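Side-chain contacts in CELL division control protein 6 (Pyrobaculum aerophilum, PDB 1FNN), which is an AAA+ ATPase-family protein that binds ADP and magnesium and is probably involved in regulating DNA replication: residues K291-A296 with S333-Y338; L107-F112 with A138-S143; L26-I31 with Y186-S191; R249-A254 with K260-E265. All blocks are in the same frame, centred on the assembly; numbering follows the deposited sequence.

Contact 1 of 4, residues K291-A296 with S333-Y338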
loop_
_atom_site.group_PDB
_atom_site.type_symbol
_atom_site.label_atom_id
_atom_site.label_comp_id
_atom_site.label_asym_id
_atom_site.label_seq_id
_atom_site.Cartn_x
_atom_site.Cartn_y
_atom_site.Cartn_z
ATOM N N LYS A 291 32.222 -0.409 -4.065
ATOM C CA LYS A 291 31.920 -1.041 -5.327
ATOM C C LYS A 291 32.349 -2.496 -5.367
ATOM O O LYS A 291 31.599 -3.389 -5.757
ATOM C CB LYS A 291 32.552 -0.390 -6.587
ATOM C CG LYS A 291 32.003 1.021 -6.860
ATOM C CD LYS A 291 32.529 1.441 -8.225
ATOM C CE LYS A 291 31.940 2.677 -8.823
ATOM N NZ LYS A 291 32.447 3.928 -8.193
ATOM N N LEU A 292 33.567 -2.805 -4.946
ATOM C CA LEU A 292 34.101 -4.140 -4.906
ATOM C C LEU A 292 33.277 -4.986 -3.919
ATOM O O LEU A 292 33.007 -6.149 -4.218
ATOM C CB LEU A 292 35.596 -4.123 -4.439
ATOM C CG LEU A 292 36.557 -3.475 -5.495
ATOM C CD1 LEU A 292 37.953 -3.265 -4.879
ATOM C CD2 LEU A 292 36.648 -4.356 -6.727
ATOM N N PHE A 293 32.949 -4.417 -2.778
ATOM C CA PHE A 293 32.135 -5.157 -1.811
ATOM C C PHE A 293 30.703 -5.390 -2.406
ATOM O O PHE A 293 30.225 -6.500 -2.243
ATOM C CB PHE A 293 31.988 -4.311 -0.561
ATOM C CG PHE A 293 31.384 -5.104 0.586
ATOM C CD1 PHE A 293 31.920 -6.293 0.996
ATOM C CD2 PHE A 293 30.255 -4.590 1.215
ATOM C CE1 PHE A 293 31.366 -7.020 2.045
ATOM C CE2 PHE A 293 29.685 -5.308 2.272
ATOM C CZ PHE A 293 30.241 -6.512 2.678
ATOM N N LEU A 294 30.137 -4.409 -3.094
ATOM C CA LEU A 294 28.818 -4.641 -3.699
ATOM C C LEU A 294 28.926 -5.701 -4.776
ATOM O O LEU A 294 28.167 -6.705 -4.792
ATOM C CB LEU A 294 28.257 -3.332 -4.257
ATOM C CG LEU A 294 26.920 -3.466 -5.025
ATOM C CD1 LEU A 294 25.823 -3.976 -4.073
ATOM C CD2 LEU A 294 26.545 -2.102 -5.591
ATOM N N LEU A 295 30.006 -5.623 -5.617
ATOM C CA LEU A 295 30.258 -6.713 -6.545
ATOM C C LEU A 295 30.350 -8.043 -5.837
ATOM O O LEU A 295 29.827 -9.085 -6.322
ATOM C CB LEU A 295 31.549 -6.527 -7.386
ATOM C CG LEU A 295 31.881 -7.588 -8.413
ATOM C CD1 LEU A 295 30.664 -7.858 -9.336
ATOM C CD2 LEU A 295 33.027 -7.098 -9.314
ATOM N N ALA A 296 30.990 -8.100 -4.662
ATOM C CA ALA A 296 31.129 -9.365 -3.973
ATOM C C ALA A 296 29.720 -9.922 -3.550
ATOM O O ALA A 296 29.557 -11.130 -3.377
ATOM C CB ALA A 296 31.901 -9.137 -2.674
ATOM N N SER A 333 35.844 -4.180 9.789
ATOM C CA SER A 333 35.086 -3.020 10.250
ATOM C C SER A 333 34.822 -2.019 9.149
ATOM O O SER A 333 33.779 -1.341 9.056
ATOM C CB SER A 333 35.867 -2.315 11.388
ATOM O OG SER A 333 37.118 -1.905 10.848
ATOM N N GLN A 334 35.784 -1.940 8.205
ATOM C CA GLN A 334 35.548 -1.110 7.034
ATOM C C GLN A 334 34.408 -1.725 6.190
ATOM O O GLN A 334 33.561 -0.997 5.632
ATOM C CB GLN A 334 36.845 -1.069 6.203
ATOM C CG GLN A 334 37.900 -0.178 6.858
ATOM C CD GLN A 334 38.855 0.414 5.823
ATOM O OE1 GLN A 334 38.451 1.029 4.829
ATOM N NE2 GLN A 334 40.123 0.218 6.068
ATOM N N LEU A 335 34.374 -3.048 6.056
ATOM C CA LEU A 335 33.294 -3.620 5.201
ATOM C C LEU A 335 31.906 -3.325 5.766
ATOM O O LEU A 335 30.862 -3.178 5.124
ATOM C CB LEU A 335 33.564 -5.107 5.010
ATOM C CG LEU A 335 34.931 -5.438 4.353
ATOM C CD1 LEU A 335 35.075 -6.916 4.077
ATOM C CD2 LEU A 335 35.068 -4.607 3.095
ATOM N N TRP A 336 31.848 -3.394 7.087
ATOM C CA TRP A 336 30.684 -3.059 7.892
ATOM C C TRP A 336 30.154 -1.685 7.640
ATOM O O TRP A 336 28.935 -1.495 7.427
ATOM C CB TRP A 336 31.091 -3.357 9.355
ATOM C CG TRP A 336 29.827 -3.844 9.991
ATOM C CD1 TRP A 336 29.251 -5.072 9.845
ATOM C CD2 TRP A 336 28.995 -3.080 10.863
ATOM N NE1 TRP A 336 28.094 -5.127 10.584
ATOM C CE2 TRP A 336 27.917 -3.915 11.219
ATOM C CE3 TRP A 336 29.061 -1.782 11.370
ATOM C CZ2 TRP A 336 26.902 -3.489 12.070
ATOM C CZ3 TRP A 336 28.055 -1.361 12.215
ATOM C CH2 TRP A 336 26.992 -2.215 12.554
ATOM N N SER A 337 31.007 -0.652 7.546
ATOM C CA SER A 337 30.529 0.669 7.186
ATOM C C SER A 337 30.099 0.689 5.722
ATOM O O SER A 337 29.232 1.503 5.449
ATOM C CB SER A 337 31.589 1.795 7.339
ATOM O OG SER A 337 32.304 1.423 8.533
ATOM N N TYR A 338 30.795 -0.009 4.830
ATOM C CA TYR A 338 30.304 0.002 3.447
ATOM C C TYR A 338 28.895 -0.617 3.424
ATOM O O TYR A 338 28.076 -0.126 2.665
ATOM C CB TYR A 338 31.195 -0.821 2.530
ATOM C CG TYR A 338 32.610 -0.247 2.330
ATOM C CD1 TYR A 338 33.641 -1.140 2.150
ATOM C CD2 TYR A 338 32.864 1.107 2.330
ATOM C CE1 TYR A 338 34.951 -0.689 1.962
ATOM C CE2 TYR A 338 34.174 1.575 2.142
ATOM C CZ TYR A 338 35.188 0.674 1.963
ATOM O OH TYR A 338 36.496 1.109 1.777
#

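Contact 2 of 4, residues L107-F112 with A138-S143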
loop_
_atom_site.group_PDB
_atom_site.type_symbol
_atom_site.label_atom_id
_atom_site.label_comp_id
_atom_site.label_asym_id
_atom_site.label_seq_id
_atom_site.Cartn_x
_atom_site.Cartn_y
_atom_site.Cartn_z
ATOM N N LEU A 107 -31.228 19.802 -13.989
ATOM C CA LEU A 107 -31.394 20.282 -12.620
ATOM C C LEU A 107 -30.182 21.079 -12.145
ATOM O O LEU A 107 -29.036 20.786 -12.493
ATOM C CB LEU A 107 -31.644 19.114 -11.683
ATOM C CG LEU A 107 -32.965 18.361 -11.765
ATOM C CD1 LEU A 107 -32.977 17.236 -10.733
ATOM C CD2 LEU A 107 -34.149 19.295 -11.539
ATOM N N SER A 108 -30.439 22.099 -11.324
ATOM C CA SER A 108 -29.333 22.809 -10.684
ATOM C C SER A 108 -28.743 21.941 -9.559
ATOM O O SER A 108 -29.404 21.079 -8.984
ATOM C CB SER A 108 -29.797 24.110 -10.046
ATOM O OG SER A 108 -30.520 23.844 -8.850
ATOM N N ARG A 109 -27.590 22.383 -9.069
ATOM C CA ARG A 109 -26.902 21.748 -7.959
ATOM C C ARG A 109 -27.820 21.694 -6.746
ATOM O O ARG A 109 -27.902 20.659 -6.079
ATOM C CB ARG A 109 -25.613 22.506 -7.610
ATOM C CG ARG A 109 -24.725 21.727 -6.647
ATOM C CD ARG A 109 -23.810 22.627 -5.845
ATOM N NE ARG A 109 -22.433 22.154 -5.858
ATOM C CZ ARG A 109 -21.497 22.560 -5.012
ATOM N NH1 ARG A 109 -21.785 23.455 -4.071
ATOM N NH2 ARG A 109 -20.268 22.075 -5.099
ATOM N N ASP A 110 -28.529 22.784 -6.462
ATOM C CA ASP A 110 -29.462 22.835 -5.354
ATOM C C ASP A 110 -30.651 21.906 -5.553
ATOM O O ASP A 110 -31.206 21.316 -4.631
ATOM C CB ASP A 110 -30.017 24.258 -5.163
ATOM C CG ASP A 110 -28.959 25.259 -4.720
ATOM O OD1 ASP A 110 -27.877 24.838 -4.253
ATOM O OD2 ASP A 110 -29.227 26.483 -4.847
ATOM N N GLU A 111 -31.186 21.866 -6.771
ATOM C CA GLU A 111 -32.294 20.963 -7.093
ATOM C C GLU A 111 -31.906 19.500 -6.865
ATOM O O GLU A 111 -32.637 18.747 -6.228
ATOM C CB GLU A 111 -32.696 21.213 -8.554
ATOM C CG GLU A 111 -33.619 22.435 -8.583
ATOM C CD GLU A 111 -33.824 22.989 -9.973
ATOM O OE1 GLU A 111 -34.954 23.469 -10.214
ATOM O OE2 GLU A 111 -32.906 22.960 -10.817
ATOM N N PHE A 112 -30.725 19.144 -7.340
ATOM C CA PHE A 112 -30.162 17.815 -7.114
ATOM C C PHE A 112 -30.073 17.434 -5.644
ATOM O O PHE A 112 -30.644 16.442 -5.202
ATOM C CB PHE A 112 -28.737 17.800 -7.674
ATOM C CG PHE A 112 -28.658 17.230 -9.059
ATOM C CD1 PHE A 112 -27.939 17.886 -10.045
ATOM C CD2 PHE A 112 -29.311 16.040 -9.359
ATOM C CE1 PHE A 112 -27.871 17.354 -11.321
ATOM C CE2 PHE A 112 -29.239 15.519 -10.632
ATOM C CZ PHE A 112 -28.522 16.168 -11.613
ATOM N N ALA A 138 -13.052 19.013 -5.335
ATOM C CA ALA A 138 -12.815 20.417 -4.945
ATOM C C ALA A 138 -13.314 20.507 -3.505
ATOM O O ALA A 138 -14.401 20.019 -3.174
ATOM C CB ALA A 138 -13.553 21.365 -5.870
ATOM N N PRO A 139 -12.659 21.306 -2.672
ATOM C CA PRO A 139 -13.080 21.490 -1.292
ATOM C C PRO A 139 -14.535 21.871 -1.130
ATOM O O PRO A 139 -15.206 21.389 -0.210
ATOM C CB PRO A 139 -12.110 22.568 -0.807
ATOM C CG PRO A 139 -10.856 22.329 -1.583
ATOM C CD PRO A 139 -11.325 21.890 -2.947
ATOM N N ASP A 140 -15.135 22.642 -2.028
ATOM C CA ASP A 140 -16.529 23.043 -1.973
ATOM C C ASP A 140 -17.497 21.869 -2.128
ATOM O O ASP A 140 -18.570 21.844 -1.526
ATOM C CB ASP A 140 -16.808 24.132 -3.011
ATOM C CG ASP A 140 -17.283 23.678 -4.369
ATOM O OD1 ASP A 140 -17.229 22.473 -4.696
ATOM O OD2 ASP A 140 -17.734 24.528 -5.173
ATOM N N ILE A 141 -17.139 20.881 -2.929
ATOM C CA ILE A 141 -17.913 19.652 -3.049
ATOM C C ILE A 141 -17.867 18.879 -1.741
ATOM O O ILE A 141 -18.899 18.441 -1.225
ATOM C CB ILE A 141 -17.346 18.772 -4.185
ATOM C CG1 ILE A 141 -17.551 19.524 -5.501
ATOM C CG2 ILE A 141 -18.002 17.402 -4.205
ATOM C CD1 ILE A 141 -17.066 18.767 -6.718
ATOM N N LEU A 142 -16.638 18.700 -1.242
ATOM C CA LEU A 142 -16.472 18.012 0.039
ATOM C C LEU A 142 -17.309 18.678 1.122
ATOM O O LEU A 142 -18.001 17.983 1.871
ATOM C CB LEU A 142 -15.000 17.957 0.430
ATOM C CG LEU A 142 -14.348 16.649 0.844
ATOM C CD1 LEU A 142 -13.109 16.900 1.694
ATOM C CD2 LEU A 142 -15.274 15.707 1.595
ATOM N N SER A 143 -17.248 20.019 1.241
ATOM C CA SER A 143 -18.088 20.709 2.217
ATOM C C SER A 143 -19.574 20.490 2.008
ATOM O O SER A 143 -20.343 20.341 2.968
ATOM C CB SER A 143 -17.792 22.229 2.207
ATOM O OG SER A 143 -16.380 22.315 2.436
#

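Contact 3 of 4, residues L26-I31 with Y186-S191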
loop_
_atom_site.group_PDB
_atom_site.type_symbol
_atom_site.label_atom_id
_atom_site.label_comp_id
_atom_site.label_asym_id
_atom_site.label_seq_id
_atom_site.Cartn_x
_atom_site.Cartn_y
_atom_site.Cartn_z
ATOM N N LEU A 26 -10.035 -0.763 12.499
ATOM C CA LEU A 26 -11.350 -1.372 12.289
ATOM C C LEU A 26 -12.230 -1.223 13.543
ATOM O O LEU A 26 -13.387 -0.790 13.501
ATOM C CB LEU A 26 -11.187 -2.833 11.942
ATOM C CG LEU A 26 -12.529 -3.542 11.611
ATOM C CD1 LEU A 26 -13.088 -2.957 10.319
ATOM C CD2 LEU A 26 -12.337 -5.047 11.503
ATOM N N GLN A 27 -11.572 -1.394 14.697
ATOM C CA GLN A 27 -12.211 -1.132 15.975
ATOM C C GLN A 27 -12.689 0.313 16.090
ATOM O O GLN A 27 -13.812 0.517 16.607
ATOM C CB GLN A 27 -11.350 -1.521 17.179
ATOM C CG GLN A 27 -12.043 -1.118 18.492
ATOM C CD GLN A 27 -11.145 -1.218 19.708
ATOM O OE1 GLN A 27 -10.521 -0.224 20.107
ATOM N NE2 GLN A 27 -11.089 -2.413 20.286
ATOM N N GLN A 28 -11.867 1.287 15.719
ATOM C CA GLN A 28 -12.189 2.688 15.749
ATOM C C GLN A 28 -13.405 3.001 14.878
ATOM O O GLN A 28 -14.194 3.923 15.121
ATOM C CB GLN A 28 -10.996 3.580 15.301
ATOM C CG GLN A 28 -9.949 3.754 16.421
ATOM C CD GLN A 28 -8.640 4.348 15.882
ATOM O OE1 GLN A 28 -8.489 5.531 15.597
ATOM N NE2 GLN A 28 -7.611 3.519 15.713
ATOM N N LEU A 29 -13.403 2.412 13.680
ATOM C CA LEU A 29 -14.493 2.541 12.744
ATOM C C LEU A 29 -15.744 1.932 13.374
ATOM O O LEU A 29 -16.843 2.474 13.214
ATOM C CB LEU A 29 -14.198 1.817 11.432
ATOM C CG LEU A 29 -13.645 2.636 10.261
ATOM C CD1 LEU A 29 -13.515 1.732 9.028
ATOM C CD2 LEU A 29 -14.505 3.844 9.922
ATOM N N ASP A 30 -15.595 0.759 13.966
ATOM C CA ASP A 30 -16.737 0.122 14.626
ATOM C C ASP A 30 -17.356 1.017 15.697
ATOM O O ASP A 30 -18.571 1.261 15.840
ATOM C CB ASP A 30 -16.285 -1.214 15.213
ATOM C CG ASP A 30 -17.531 -1.961 15.710
ATOM O OD1 ASP A 30 -18.310 -2.530 14.945
ATOM O OD2 ASP A 30 -17.777 -1.987 16.926
ATOM N N ILE A 31 -16.462 1.623 16.494
ATOM C CA ILE A 31 -16.870 2.536 17.562
ATOM C C ILE A 31 -17.564 3.724 16.946
ATOM O O ILE A 31 -18.623 4.147 17.446
ATOM C CB ILE A 31 -15.646 2.949 18.407
ATOM C CG1 ILE A 31 -15.219 1.769 19.347
ATOM C CG2 ILE A 31 -15.934 4.209 19.207
ATOM C CD1 ILE A 31 -13.792 2.061 19.837
ATOM N N TYR A 186 -12.468 13.023 14.471
ATOM C CA TYR A 186 -12.900 11.657 14.187
ATOM C C TYR A 186 -11.891 11.231 13.102
ATOM O O TYR A 186 -12.279 11.142 11.947
ATOM C CB TYR A 186 -14.361 11.509 13.783
ATOM C CG TYR A 186 -15.350 12.038 14.802
ATOM C CD1 TYR A 186 -16.112 13.174 14.572
ATOM C CD2 TYR A 186 -15.513 11.376 16.017
ATOM C CE1 TYR A 186 -17.018 13.651 15.520
ATOM C CE2 TYR A 186 -16.405 11.826 16.979
ATOM C CZ TYR A 186 -17.149 12.964 16.713
ATOM O OH TYR A 186 -18.025 13.384 17.683
ATOM N N VAL A 187 -10.602 11.197 13.409
ATOM C CA VAL A 187 -9.581 10.919 12.402
ATOM C C VAL A 187 -8.919 9.599 12.702
ATOM O O VAL A 187 -8.464 9.370 13.819
ATOM C CB VAL A 187 -8.487 11.996 12.278
ATOM C CG1 VAL A 187 -7.324 11.502 11.423
ATOM C CG2 VAL A 187 -9.065 13.276 11.684
ATOM N N ILE A 188 -8.961 8.696 11.719
ATOM C CA ILE A 188 -8.346 7.384 11.939
ATOM C C ILE A 188 -7.134 7.305 10.997
ATOM O O ILE A 188 -7.297 7.588 9.796
ATOM C CB ILE A 188 -9.359 6.272 11.605
ATOM C CG1 ILE A 188 -10.632 6.373 12.474
ATOM C CG2 ILE A 188 -8.682 4.913 11.809
ATOM C CD1 ILE A 188 -11.667 5.304 12.042
ATOM N N ARG A 189 -5.961 7.046 11.554
ATOM C CA ARG A 189 -4.720 7.108 10.814
ATOM C C ARG A 189 -4.203 5.711 10.526
ATOM O O ARG A 189 -4.341 4.811 11.319
ATOM C CB ARG A 189 -3.605 7.847 11.627
ATOM C CG ARG A 189 -4.060 9.289 11.904
ATOM C CD ARG A 189 -2.967 10.203 12.477
ATOM N NE ARG A 189 -3.508 11.556 12.604
ATOM C CZ ARG A 189 -3.414 12.475 11.651
ATOM N NH1 ARG A 189 -2.805 12.199 10.502
ATOM N NH2 ARG A 189 -3.936 13.680 11.852
ATOM N N PHE A 190 -3.725 5.536 9.299
ATOM C CA PHE A 190 -3.236 4.253 8.804
ATOM C C PHE A 190 -1.749 4.496 8.448
ATOM O O PHE A 190 -1.512 5.235 7.487
ATOM C CB PHE A 190 -3.983 3.903 7.502
ATOM C CG PHE A 190 -5.452 3.638 7.734
ATOM C CD1 PHE A 190 -6.330 4.654 8.126
ATOM C CD2 PHE A 190 -5.920 2.343 7.544
ATOM C CE1 PHE A 190 -7.684 4.347 8.327
ATOM C CE2 PHE A 190 -7.258 2.037 7.739
ATOM C CZ PHE A 190 -8.102 3.055 8.130
ATOM N N SER A 191 -0.862 4.031 9.301
ATOM C CA SER A 191 0.564 4.355 9.069
ATOM C C SER A 191 1.194 3.344 8.123
ATOM O O SER A 191 0.583 2.321 7.817
ATOM C CB SER A 191 1.269 4.312 10.427
ATOM O OG SER A 191 1.434 2.927 10.696
#

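Contact 4 of 4, residues R249-A254 with K260-E265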
loop_
_atom_site.group_PDB
_atom_site.type_symbol
_atom_site.label_atom_id
_atom_site.label_comp_id
_atom_site.label_asym_id
_atom_site.label_seq_id
_atom_site.Cartn_x
_atom_site.Cartn_y
_atom_site.Cartn_z
ATOM N N ARG A 249 3.305 -11.045 -9.352
ATOM C CA ARG A 249 4.205 -11.009 -10.492
ATOM C C ARG A 249 5.372 -11.999 -10.376
ATOM O O ARG A 249 5.689 -12.643 -11.389
ATOM C CB ARG A 249 4.859 -9.621 -10.696
ATOM C CG ARG A 249 3.898 -8.657 -11.385
ATOM C CD ARG A 249 4.304 -7.225 -11.156
ATOM N NE ARG A 249 3.434 -6.165 -11.615
ATOM C CZ ARG A 249 3.337 -5.713 -12.845
ATOM N NH1 ARG A 249 2.497 -4.738 -13.108
ATOM N NH2 ARG A 249 4.080 -6.232 -13.821
ATOM N N SER A 250 5.843 -12.277 -9.178
ATOM C CA SER A 250 6.970 -13.180 -8.989
ATOM C C SER A 250 6.465 -14.608 -9.132
ATOM O O SER A 250 7.206 -15.465 -9.605
ATOM C CB SER A 250 7.653 -13.000 -7.627
ATOM O OG SER A 250 8.137 -11.637 -7.516
ATOM N N ALA A 251 5.328 -14.911 -8.504
ATOM C CA ALA A 251 4.752 -16.270 -8.657
ATOM C C ALA A 251 4.526 -16.576 -10.126
ATOM O O ALA A 251 4.857 -17.687 -10.574
ATOM C CB ALA A 251 3.431 -16.408 -7.892
ATOM N N TYR A 252 4.012 -15.615 -10.873
ATOM C CA TYR A 252 3.725 -15.849 -12.273
ATOM C C TYR A 252 5.012 -15.971 -13.081
ATOM O O TYR A 252 5.088 -16.831 -13.964
ATOM C CB TYR A 252 2.815 -14.783 -12.901
ATOM C CG TYR A 252 2.546 -14.996 -14.362
ATOM C CD1 TYR A 252 1.637 -15.988 -14.765
ATOM C CD2 TYR A 252 3.181 -14.240 -15.338
ATOM C CE1 TYR A 252 1.370 -16.213 -16.113
ATOM C CE2 TYR A 252 2.931 -14.446 -16.680
ATOM C CZ TYR A 252 2.020 -15.438 -17.048
ATOM O OH TYR A 252 1.780 -15.631 -18.387
ATOM N N ALA A 253 5.967 -15.053 -12.850
ATOM C CA ALA A 253 7.277 -15.219 -13.503
ATOM C C ALA A 253 7.797 -16.606 -13.227
ATOM O O ALA A 253 8.191 -17.329 -14.155
ATOM C CB ALA A 253 8.229 -14.103 -13.000
ATOM N N ALA A 254 7.857 -17.103 -11.984
ATOM C CA ALA A 254 8.371 -18.440 -11.746
ATOM C C ALA A 254 7.616 -19.503 -12.548
ATOM O O ALA A 254 8.155 -20.354 -13.282
ATOM C CB ALA A 254 8.330 -18.711 -10.249
ATOM N N LYS A 260 8.699 -24.575 -10.050
ATOM C CA LYS A 260 7.686 -24.882 -9.065
ATOM C C LYS A 260 7.785 -23.986 -7.828
ATOM O O LYS A 260 7.079 -24.258 -6.852
ATOM C CB LYS A 260 7.836 -26.325 -8.557
ATOM C CG LYS A 260 7.420 -27.395 -9.549
ATOM C CD LYS A 260 7.690 -28.790 -8.980
ATOM C CE LYS A 260 7.579 -29.852 -10.067
ATOM N NZ LYS A 260 8.238 -31.132 -9.668
ATOM N N HIS A 261 8.939 -23.310 -7.707
ATOM C CA HIS A 261 9.243 -22.488 -6.531
ATOM C C HIS A 261 9.587 -21.065 -6.954
ATOM O O HIS A 261 10.082 -20.846 -8.069
ATOM C CB HIS A 261 10.369 -23.070 -5.679
ATOM C CG HIS A 261 10.169 -24.499 -5.280
ATOM N ND1 HIS A 261 9.728 -24.895 -4.038
ATOM C CD2 HIS A 261 10.359 -25.650 -5.986
ATOM C CE1 HIS A 261 9.652 -26.216 -3.991
ATOM N NE2 HIS A 261 10.031 -26.697 -5.164
ATOM N N ILE A 262 9.173 -20.056 -6.188
ATOM C CA ILE A 262 9.535 -18.692 -6.627
ATOM C C ILE A 262 11.067 -18.519 -6.358
ATOM O O ILE A 262 11.458 -18.958 -5.268
ATOM C CB ILE A 262 8.725 -17.656 -5.855
ATOM C CG1 ILE A 262 7.218 -17.876 -6.253
ATOM C CG2 ILE A 262 9.074 -16.235 -6.275
ATOM C CD1 ILE A 262 6.330 -17.001 -5.371
ATOM N N ALA A 263 11.793 -17.997 -7.297
ATOM C CA ALA A 263 13.259 -17.803 -6.929
ATOM C C ALA A 263 13.548 -16.340 -6.714
ATOM O O ALA A 263 12.865 -15.436 -7.239
ATOM C CB ALA A 263 14.041 -18.375 -8.121
ATOM N N PRO A 264 14.739 -15.986 -6.170
ATOM C CA PRO A 264 15.107 -14.589 -5.970
ATOM C C PRO A 264 15.089 -13.806 -7.246
ATOM O O PRO A 264 14.595 -12.669 -7.305
ATOM C CB PRO A 264 16.540 -14.671 -5.373
ATOM C CG PRO A 264 16.512 -15.980 -4.651
ATOM C CD PRO A 264 15.652 -16.940 -5.483
ATOM N N GLU A 265 15.503 -14.341 -8.412
ATOM C CA GLU A 265 15.489 -13.556 -9.638
ATOM C C GLU A 265 14.070 -13.182 -10.093
ATOM O O GLU A 265 13.875 -12.138 -10.715
ATOM C CB GLU A 265 16.171 -14.262 -10.829
ATOM C CG GLU A 265 15.509 -15.604 -11.119
ATOM C CD GLU A 265 16.200 -16.567 -12.057
ATOM O OE1 GLU A 265 16.724 -17.568 -11.501
ATOM O OE2 GLU A 265 16.251 -16.389 -13.300
#

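Contact 1 of 4, residues K291-A296 with S333-Y338
F293 carries the contact from helix 288-304, meeting L335 and Y338 on helix 332-344. The backbones come nearest at F293 and L335, with the two CA atoms 7.3 Å apart. At the start of 291-296, K291 faces another way, and its NZ bonds to the carbonyl oxygens of I284 and L286. F293 follows, with its CG anti to the backbone N (chi1 -169°), which carries the ring out toward 333-338. L335 CB sits 4.1 Å above the plane of this ring, nearer the rim than the centre. The L335 branch that touches is CD2, 4.1 Å from F293 CD1. On the other side of the ring outline, F293 CE2 comes within 3.7 Å of the backbone oxygen L335 O. Y338 touches through CB, 4.1 Å from F293 CD2, and the approach is oblique. Cutting F293 back to an alanine is likely to open a gap beside L335 and Y338 CB and weaken the hold between the two segments. Beyond F293, L294 and L295 lean on helix 373-387. A296 packs on Y318 of helix 311-324, which L335 also touches. The side-chain contacts are apolar and largely buried, with the ring also lying against L335 O. They join two helices of the C-terminal winged helix domain, and such a helical core is typical of that fold.

Contact 2 of 4, residues L107-F112 with A138-S143
The backbones stay well apart, with R109 CA and I141 CA, the nearest pair, separated by 10.5 Å. One long side chain bridges this distance. Both segments lie at helix starts in the AAA domain, a P-loop NTPase fold, and a capping box opens the first of them. R109 stands in the first turn of helix 109-122 and reaches across to D140 and I141 of helix 139-148. It starts out with CG beside the carbonyl carbon (chi1 -169°), and the chain bends at chi3. The guanidinium forms a salt bridge to D140 through NH2. The hydrogen bond in this bridge is weak, because the N-H points well off the line to the acceptor, at 130°. The carboxylate sits at the guanidinium edge, but the two planes are turned 56° apart, so the groups do not pair flat. I141 CG1 makes a van der Waals contact at the guanidinium edge, 3.7 Å from R109 NH2. F87 of helix 87-97 also packs on R109, while I141 leans on I90 of that helix. The capping box fixes the helix start from which R109 springs. In it, E111 N donates to S108 OG at 2.9 Å. S108 N donates in return to the anti lone pair of E111 OE2, at 2.7 Å and almost straight. The bridge itself joins R109 NH2 to D140 OD1 at 3.1 Å.

Contact 3 of 4, residues L26-I31 with Y186-S191
An outermost strand of the parallel AAA+ sheet is covered here by helix 23-38, with I188 of the strand packed on Q28 and L29 of the helix. The sheet order is that of the AAA+ core, and strand 187-189 lies beside the P-loop strand 46-50. The helix and strand segments run nearly antiparallel, at 166°, with their axes 9.3 Å apart. I188 has CG1 anti to its carbonyl carbon (chi1 -59°), and CD1 at the end of this branch reaches the helix backbone. I188 CD1 lies 3.7 Å from Q28 CB and equally close to L29 N. It also meets L29 CG at 3.8 Å, where the two side chains cross at about a right angle. Q28 and I188 instead slide past each other in opposite directions. This brings Q28 OE1 within 3.8 Å of I188 CG2, while Q28 NE2 turns back to a weak bond with Q24 O. A glycine in place of I188 would probably open a gap under Q28 CB and L29 CG and leave the helix poorly seated on the strand. L32 and Q25 of the same helix also touch I188. F190, two residues on from I188, packs on K57, an ADP-binding residue, so the chain runs close to the nucleotide site. Between the segments the hold is van der Waals; a bond from Q25 NE2 to R189 O adds a polar tie beside it.

Contact 4 of 4, residues R249-A254 with K260-E265
H261 reaches helix 240-256 through its backbone, not its imidazole: H261 O lies 3.5 Å from A254 CB. The next residue, I262, does most of the work. Its CA is 5.3 Å from that of A254, the nearest approach of the two backbones. A254 CB is 3.8 Å from I262 CA and also meets the side chain at CG1. With chi1 at -64°, CG2 of I262 lies opposite the backbone N and CG1 opposite the carbonyl carbon, and the two branches land at different points along the helix. CG2 touches S250 CB at 3.8 Å. The longer branch runs toward A251, with I262 CD1 3.7 Å from A251 CA and 3.9 Å from A251 CB. The small alanines let the isoleucine come right up to the helix backbone. Of the S250 side chain, CB does the touching, and the carbonyl oxygen S250 O also lies against I262 CG2. S250 OG bonds to I246 O, one turn back in the same helix, and more weakly to S270 OG. I262 is held from other sides too. Its side chain packs on I219 of helix 217-227, and its backbone bonds to S214. A263 comes next at the N-cap of helix 264-274, where its N is bound by D266 OD2, and P264 begins the helix. The short connection between the two helices is thus folded back on the first of them. The arrangement belongs to the helical lid domain of an AAA+ ATPase, with a buried aliphatic residue joining neighbouring helices.

From the N terminus, contact 3 opens first. It closes a long loop by bringing strand 187-189 back to helix 23-38, at one edge of the parallel sheet of the ATPase core. Contact 2 is nested inside that loop and ties helix 109-122 to helix 139-148 at their starts, with strand 127-132 between them in the chain. The chain then enters the lid, where contact 4 closes a short turn between two consecutive helices. Contact 1 follows in series and joins two helices of the winged helix domain. No two contacts touch or cross. Contacts 1 and 2 lie on opposite sides of the chain's centre, with centres about 60 Å apart.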